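Local structure of putative Lipoprotein (Shewanella oneidensis, 3U24) at residues A442-L450 and W462-V472. The protein is a putative lipoprotein of unknown function that binds zinc and calcium ions and belongs to a family related to metallopeptidases. Sequence-based numbering, arbitrary orientation.
Sequences AVYTERMML and WLMYYKWNLRV
W462 lays its indole over L450: CD1 of the leucine stands above the five-membered ring, 4.1 Å from its centroid and near the normal, a CH-pi contact, while L450 CB touches W462 CZ2. A water joins W462 NE1 to L450 O. One turn on, Y465 is directed toward the other helix. Its CB meets L450 CD1 at 3.4 Å, and with CG anti to the backbone N (chi1 163°) the ring reaches across to R447. There the phenol oxygen OH accepts a hydrogen bond from R447 NE (3.0 Å), lying 30° out of the guanidinium plane; ring and guanidinium stand perpendicular. A second water ties Y465 OH to V443 O. The two helices, 435-451 and 459-485, form an antiparallel pair in the mainly helical DUF885 region, with segment axes 11.3 Å apart at 159°. R447, bent at chi2 and chi3, is a knob in the hole formed by W462, Y465, Y466 and N469; the Y466 ring offers its edge to NH2. W468 is turned edge-on to the E446 carboxylate, its NE1 giving a weak hydrogen bond to OE2 (3.4 Å). That same oxygen is bonded to ND1 of the zinc ligand H408, so E446 is second shell to the metal and may help orient the imidazole. N469 OD1 lies in the guanidinium plane of R447, 3.7 Å from NH2. Finally V472 CG1 meets V443 CG1 at 4.5 Å.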
ATOM      1  N   ALA A 442      -4.753  -7.817  -8.690  1.00 18.98           N
ATOM      2  CA  ALA A 442      -4.259  -9.021  -8.057  1.00 19.58           C
ATOM      3  C   ALA A 442      -5.398  -9.788  -7.420  1.00 19.65           C
ATOM      4  O   ALA A 442      -5.449 -10.992  -7.587  1.00 20.32           O
ATOM      5  CB  ALA A 442      -3.175  -8.718  -7.038  1.00 19.69           C
ATOM      6  N   VAL A 443      -6.319  -9.103  -6.736  1.00 19.19           N
ATOM      7  CA  VAL A 443      -7.529  -9.759  -6.143  1.00 19.21           C
ATOM      8  C   VAL A 443      -8.448 -10.376  -7.201  1.00 19.19           C
ATOM      9  O   VAL A 443      -8.912 -11.513  -7.079  1.00 18.88           O
ATOM     10  CB  VAL A 443      -8.290  -8.775  -5.235  1.00 19.44           C
ATOM     11  CG1 VAL A 443      -9.556  -9.390  -4.591  1.00 19.06           C
ATOM     12  CG2 VAL A 443      -7.323  -8.223  -4.170  1.00 19.22           C
ATOM     13  N   TYR A 444      -8.651  -9.641  -8.282  1.00 19.50           N
ATOM     14  CA  TYR A 444      -9.440 -10.122  -9.438  1.00 19.33           C
ATOM     15  C   TYR A 444      -8.852 -11.418  -9.967  1.00 19.81           C
ATOM     16  O   TYR A 444      -9.592 -12.398 -10.212  1.00 19.53           O
ATOM     17  CB  TYR A 444      -9.528  -9.054 -10.518  1.00 19.40           C
ATOM     18  CG  TYR A 444      -9.926  -9.593 -11.853  1.00 20.26           C
ATOM     19  CD1 TYR A 444     -11.251  -9.863 -12.148  1.00 20.90           C
ATOM     20  CD2 TYR A 444      -8.968  -9.915 -12.804  1.00 20.00           C
ATOM     21  CE1 TYR A 444     -11.599 -10.387 -13.388  1.00 21.45           C
ATOM     22  CE2 TYR A 444      -9.318 -10.449 -14.008  1.00 20.53           C
ATOM     23  CZ  TYR A 444     -10.633 -10.692 -14.298  1.00 21.11           C
ATOM     24  OH  TYR A 444     -10.965 -11.229 -15.535  1.00 22.33           O
ATOM     25  N   THR A 445      -7.526 -11.509 -10.055  1.00 19.63           N
ATOM     26  CA  THR A 445      -6.966 -12.733 -10.651  1.00 20.29           C
ATOM     27  C   THR A 445      -7.260 -14.008  -9.859  1.00 20.91           C
ATOM     28  O   THR A 445      -7.414 -15.085 -10.436  1.00 21.15           O
ATOM     29  CB  THR A 445      -5.464 -12.648 -10.966  1.00 19.70           C
ATOM     30  OG1 THR A 445      -4.733 -12.489  -9.753  1.00 20.10           O
ATOM     31  CG2 THR A 445      -5.182 -11.543 -11.962  1.00 19.36           C
ATOM     32  N   GLU A 446      -7.376 -13.877  -8.549  1.00 21.68           N
ATOM     33  CA  GLU A 446      -7.717 -15.012  -7.722  1.00 23.15           C
ATOM     34  C   GLU A 446      -9.093 -15.587  -8.147  1.00 23.52           C
ATOM     35  O   GLU A 446      -9.249 -16.786  -8.393  1.00 23.47           O
ATOM     36  CB  GLU A 446      -7.732 -14.613  -6.243  1.00 23.64           C
ATOM     37  CG  GLU A 446      -6.510 -13.831  -5.779  1.00 24.50           C
ATOM     38  CD  GLU A 446      -6.720 -13.101  -4.451  1.00 25.69           C
ATOM     39  OE1 GLU A 446      -7.835 -13.179  -3.894  1.00 27.50           O
ATOM     40  OE2 GLU A 446      -5.772 -12.442  -3.964  1.00 26.52           O
ATOM     41  N   ARG A 447     -10.067 -14.710  -8.279  1.00 23.64           N
ATOM     42  CA  ARG A 447     -11.399 -15.125  -8.634  1.00 25.88           C
ATOM     43  C   ARG A 447     -11.446 -15.678 -10.061  1.00 24.43           C
ATOM     44  O   ARG A 447     -11.975 -16.770 -10.311  1.00 23.49           O
ATOM     45  CB  ARG A 447     -12.349 -13.948  -8.412  1.00 28.37           C
ATOM     46  CG  ARG A 447     -13.712 -14.031  -9.056  1.00 31.49           C
ATOM     47  CD  ARG A 447     -14.649 -14.993  -8.401  1.00 35.96           C
ATOM     48  NE  ARG A 447     -14.991 -14.521  -7.055  1.00 43.47           N
ATOM     49  CZ  ARG A 447     -16.081 -14.873  -6.355  1.00 42.73           C
ATOM     50  NH1 ARG A 447     -16.996 -15.724  -6.870  1.00 40.79           N
ATOM     51  NH2 ARG A 447     -16.236 -14.345  -5.134  1.00 40.75           N
HETATM   52  N   MSE A 448     -10.868 -14.926 -10.987  1.00 23.94           N
HETATM   53  CA  MSE A 448     -10.834 -15.308 -12.404  1.00 24.22           C
HETATM   54  C   MSE A 448     -10.160 -16.673 -12.571  1.00 23.93           C
HETATM   55  O   MSE A 448     -10.691 -17.515 -13.255  1.00 23.76           O
HETATM   56  CB  MSE A 448     -10.104 -14.234 -13.212  1.00 24.95           C
HETATM   57  CG  MSE A 448     -10.026 -14.481 -14.694  1.00 25.90           C
HETATM   58 SE   MSE A 448      -8.432 -15.535 -15.083  1.00 28.31          SE
HETATM   59  CE  MSE A 448      -7.055 -14.176 -14.673  1.00 24.81           C
HETATM   60  N   MSE A 449      -9.007 -16.905 -11.941  1.00 23.26           N
HETATM   61  CA  MSE A 449      -8.350 -18.243 -12.063  1.00 24.15           C
HETATM   62  C   MSE A 449      -9.231 -19.415 -11.602  1.00 24.40           C
HETATM   63  O   MSE A 449      -9.273 -20.433 -12.269  1.00 24.32           O
HETATM   64  CB  MSE A 449      -7.040 -18.310 -11.286  1.00 23.18           C
HETATM   65  CG  MSE A 449      -5.987 -17.408 -11.844  1.00 24.00           C
HETATM   66 SE   MSE A 449      -5.135 -18.192 -13.429  1.00 24.95          SE
HETATM   67  CE  MSE A 449      -3.734 -19.248 -12.457  1.00 23.73           C
ATOM     68  N   LEU A 450      -9.908 -19.253 -10.467  1.00 24.42           N
ATOM     69  CA  LEU A 450     -10.798 -20.283  -9.990  1.00 25.79           C
ATOM     70  C   LEU A 450     -11.982 -20.439 -10.924  1.00 26.40           C
ATOM     71  O   LEU A 450     -12.368 -21.573 -11.257  1.00 26.10           O
ATOM     72  CB  LEU A 450     -11.295 -20.013  -8.567  1.00 26.45           C
ATOM     73  CG  LEU A 450     -10.330 -20.086  -7.383  1.00 27.14           C
ATOM     74  CD1 LEU A 450     -11.109 -19.969  -6.068  1.00 28.43           C
ATOM     75  CD2 LEU A 450      -9.600 -21.376  -7.378  1.00 27.94           C
ATOM     76  N   TRP A 462     -12.415 -23.607  -3.020  1.00 27.75           N
ATOM     77  CA  TRP A 462     -13.389 -22.506  -2.995  1.00 28.12           C
ATOM     78  C   TRP A 462     -13.672 -21.984  -1.605  1.00 27.79           C
ATOM     79  O   TRP A 462     -13.754 -20.768  -1.390  1.00 28.11           O
ATOM     80  CB  TRP A 462     -14.671 -22.879  -3.729  1.00 28.83           C
ATOM     81  CG  TRP A 462     -14.459 -22.727  -5.217  1.00 30.27           C
ATOM     82  CD1 TRP A 462     -13.714 -23.546  -6.059  1.00 30.62           C
ATOM     83  CD2 TRP A 462     -14.933 -21.651  -6.071  1.00 30.66           C
ATOM     84  NE1 TRP A 462     -13.701 -23.062  -7.324  1.00 30.12           N
ATOM     85  CE2 TRP A 462     -14.418 -21.929  -7.399  1.00 31.06           C
ATOM     86  CE3 TRP A 462     -15.707 -20.527  -5.872  1.00 31.31           C
ATOM     87  CZ2 TRP A 462     -14.689 -21.106  -8.475  1.00 31.60           C
ATOM     88  CZ3 TRP A 462     -15.968 -19.690  -6.958  1.00 31.97           C
ATOM     89  CH2 TRP A 462     -15.475 -19.975  -8.228  1.00 32.60           C
ATOM     90  N   LEU A 463     -13.786 -22.881  -0.641  1.00 26.85           N
ATOM     91  CA  LEU A 463     -14.073 -22.472   0.719  1.00 27.01           C
ATOM     92  C   LEU A 463     -12.960 -21.568   1.246  1.00 26.69           C
ATOM     93  O   LEU A 463     -13.244 -20.532   1.859  1.00 25.61           O
ATOM     94  CB  LEU A 463     -14.251 -23.702   1.613  1.00 27.18           C
ATOM     95  CG  LEU A 463     -14.538 -23.480   3.094  1.00 27.87           C
ATOM     96  CD1 LEU A 463     -15.807 -22.657   3.262  1.00 27.18           C
ATOM     97  CD2 LEU A 463     -14.626 -24.823   3.820  1.00 27.79           C
HETATM   98  N   MSE A 464     -11.707 -21.974   0.999  1.00 27.25           N
HETATM   99  CA  MSE A 464     -10.552 -21.256   1.457  1.00 28.58           C
HETATM  100  C   MSE A 464     -10.414 -19.926   0.729  1.00 27.31           C
HETATM  101  O   MSE A 464     -10.118 -18.922   1.357  1.00 27.68           O
HETATM  102  CB  MSE A 464      -9.269 -22.081   1.299  1.00 31.89           C
HETATM  103  CG  MSE A 464      -9.145 -23.283   2.226  1.00 35.36           C
HETATM  104 SE   MSE A 464      -9.263 -22.868   4.200  1.00 43.74          SE
HETATM  105  CE  MSE A 464      -8.278 -21.273   4.284  1.00 31.61           C
ATOM    106  N   TYR A 465     -10.645 -19.921  -0.578  1.00 26.10           N
ATOM    107  CA  TYR A 465     -10.714 -18.678  -1.331  1.00 25.87           C
ATOM    108  C   TYR A 465     -11.737 -17.698  -0.734  1.00 25.49           C
ATOM    109  O   TYR A 465     -11.470 -16.499  -0.587  1.00 24.21           O
ATOM    110  CB  TYR A 465     -11.071 -18.913  -2.810  1.00 25.42           C
ATOM    111  CG  TYR A 465     -11.534 -17.626  -3.465  1.00 25.07           C
ATOM    112  CD1 TYR A 465     -10.630 -16.604  -3.737  1.00 25.63           C
ATOM    113  CD2 TYR A 465     -12.846 -17.399  -3.728  1.00 25.15           C
ATOM    114  CE1 TYR A 465     -11.031 -15.415  -4.327  1.00 25.69           C
ATOM    115  CE2 TYR A 465     -13.272 -16.211  -4.272  1.00 25.86           C
ATOM    116  CZ  TYR A 465     -12.356 -15.214  -4.584  1.00 26.38           C
ATOM    117  OH  TYR A 465     -12.767 -14.014  -5.122  1.00 25.65           O
ATOM    118  N   TYR A 466     -12.919 -18.194  -0.421  1.00 25.37           N
ATOM    119  CA  TYR A 466     -13.924 -17.335   0.148  1.00 25.43           C
ATOM    120  C   TYR A 466     -13.494 -16.698   1.481  1.00 25.82           C
ATOM    121  O   TYR A 466     -13.782 -15.514   1.704  1.00 24.84           O
ATOM    122  CB  TYR A 466     -15.227 -18.075   0.311  1.00 26.08           C
ATOM    123  CG  TYR A 466     -16.006 -18.304  -0.973  1.00 26.66           C
ATOM    124  CD1 TYR A 466     -16.213 -17.286  -1.876  1.00 26.60           C
ATOM    125  CD2 TYR A 466     -16.607 -19.540  -1.229  1.00 27.54           C
ATOM    126  CE1 TYR A 466     -16.984 -17.480  -3.014  1.00 27.20           C
ATOM    127  CE2 TYR A 466     -17.328 -19.767  -2.382  1.00 27.71           C
ATOM    128  CZ  TYR A 466     -17.540 -18.727  -3.258  1.00 27.38           C
ATOM    129  OH  TYR A 466     -18.266 -18.940  -4.390  1.00 27.12           O
ATOM    130  N   LYS A 467     -12.770 -17.423   2.338  1.00 26.48           N
ATOM    131  CA  LYS A 467     -12.336 -16.819   3.600  1.00 27.97           C
ATOM    132  C   LYS A 467     -11.382 -15.667   3.289  1.00 28.20           C
ATOM    133  O   LYS A 467     -11.457 -14.578   3.905  1.00 25.96           O
ATOM    134  CB  LYS A 467     -11.662 -17.823   4.564  1.00 29.73           C
ATOM    135  CG  LYS A 467     -10.911 -17.164   5.721  1.00 32.20           C
ATOM    136  CD  LYS A 467     -10.035 -18.138   6.492  1.00 37.67           C
ATOM    137  CE  LYS A 467      -9.261 -17.475   7.647  1.00 40.40           C
ATOM    138  NZ  LYS A 467      -7.887 -16.995   7.226  1.00 44.65           N
ATOM    139  N   TRP A 468     -10.495 -15.930   2.335  1.00 27.69           N
ATOM    140  CA  TRP A 468      -9.563 -14.932   1.832  1.00 28.60           C
ATOM    141  C   TRP A 468     -10.263 -13.732   1.236  1.00 26.69           C
ATOM    142  O   TRP A 468      -9.934 -12.605   1.543  1.00 26.07           O
ATOM    143  CB  TRP A 468      -8.689 -15.632   0.809  1.00 31.39           C
ATOM    144  CG  TRP A 468      -7.431 -14.960   0.364  1.00 34.27           C
ATOM    145  CD1 TRP A 468      -7.190 -14.356  -0.872  1.00 36.75           C
ATOM    146  CD2 TRP A 468      -6.149 -14.905   1.070  1.00 35.58           C
ATOM    147  NE1 TRP A 468      -5.882 -13.917  -0.953  1.00 37.74           N
ATOM    148  CE2 TRP A 468      -5.213 -14.212   0.171  1.00 36.55           C
ATOM    149  CE3 TRP A 468      -5.704 -15.319   2.321  1.00 37.33           C
ATOM    150  CZ2 TRP A 468      -3.904 -13.961   0.527  1.00 38.49           C
ATOM    151  CZ3 TRP A 468      -4.379 -15.055   2.668  1.00 38.27           C
ATOM    152  CH2 TRP A 468      -3.499 -14.397   1.786  1.00 38.11           C
ATOM    153  N   ASN A 469     -11.274 -13.952   0.419  1.00 25.91           N
ATOM    154  CA  ASN A 469     -12.052 -12.847  -0.124  1.00 25.65           C
ATOM    155  C   ASN A 469     -12.719 -12.025   0.970  1.00 24.82           C
ATOM    156  O   ASN A 469     -12.800 -10.786   0.863  1.00 23.09           O
ATOM    157  CB  ASN A 469     -13.122 -13.392  -1.082  1.00 27.61           C
ATOM    158  CG  ASN A 469     -13.604 -12.373  -2.113  1.00 28.21           C
ATOM    159  OD1 ASN A 469     -14.784 -12.314  -2.378  1.00 30.57           O
ATOM    160  ND2 ASN A 469     -12.693 -11.610  -2.724  1.00 29.38           N
ATOM    161  N   LEU A 470     -13.214 -12.687   2.020  1.00 24.60           N
ATOM    162  CA  LEU A 470     -13.820 -11.950   3.136  1.00 25.06           C
ATOM    163  C   LEU A 470     -12.876 -10.913   3.782  1.00 25.61           C
ATOM    164  O   LEU A 470     -13.325  -9.858   4.229  1.00 24.14           O
ATOM    165  CB  LEU A 470     -14.381 -12.894   4.208  1.00 25.84           C
ATOM    166  CG  LEU A 470     -15.711 -13.566   3.853  1.00 26.33           C
ATOM    167  CD1 LEU A 470     -16.049 -14.631   4.886  1.00 27.66           C
ATOM    168  CD2 LEU A 470     -16.833 -12.528   3.745  1.00 25.57           C
ATOM    169  N   ARG A 471     -11.581 -11.186   3.804  1.00 27.11           N
ATOM    170  CA  ARG A 471     -10.591 -10.214   4.311  1.00 30.65           C
ATOM    171  C   ARG A 471     -10.755  -8.858   3.592  1.00 28.03           C
ATOM    172  O   ARG A 471     -10.753  -7.775   4.198  1.00 25.98           O
ATOM    173  CB  ARG A 471      -9.184 -10.761   4.027  1.00 36.71           C
ATOM    174  CG  ARG A 471      -8.075 -10.491   5.039  1.00 45.85           C
ATOM    175  CD  ARG A 471      -6.884 -11.452   4.778  1.00 53.25           C
ATOM    176  NE  ARG A 471      -5.869 -10.906   3.848  1.00 60.02           N
ATOM    177  CZ  ARG A 471      -5.877 -10.967   2.498  1.00 66.00           C
ATOM    178  NH1 ARG A 471      -4.873 -10.400   1.815  1.00 66.08           N
ATOM    179  NH2 ARG A 471      -6.858 -11.567   1.800  1.00 64.33           N
ATOM    180  N   VAL A 472     -10.858  -8.946   2.271  1.00 25.15           N
ATOM    181  CA  VAL A 472     -10.891  -7.778   1.421  1.00 25.01           C
ATOM    182  C   VAL A 472     -12.223  -7.024   1.579  1.00 23.70           C
ATOM    183  O   VAL A 472     -12.239  -5.805   1.761  1.00 23.78           O
ATOM    184  CB  VAL A 472     -10.602  -8.227  -0.030  1.00 26.04           C
ATOM    185  CG1 VAL A 472     -10.959  -7.158  -0.998  1.00 25.93           C
ATOM    186  CG2 VAL A 472      -9.118  -8.602  -0.109  1.00 26.92           C
TER
HETATM  187  O   HOH W   1     -10.839 -12.481  -5.216  1.00 20.67           O
HETATM  188  O   HOH W   2      -6.345 -10.857  -1.105  1.00 47.34           O
HETATM  189  O   HOH W   3     -11.998 -23.803  -9.821  1.00 26.19           O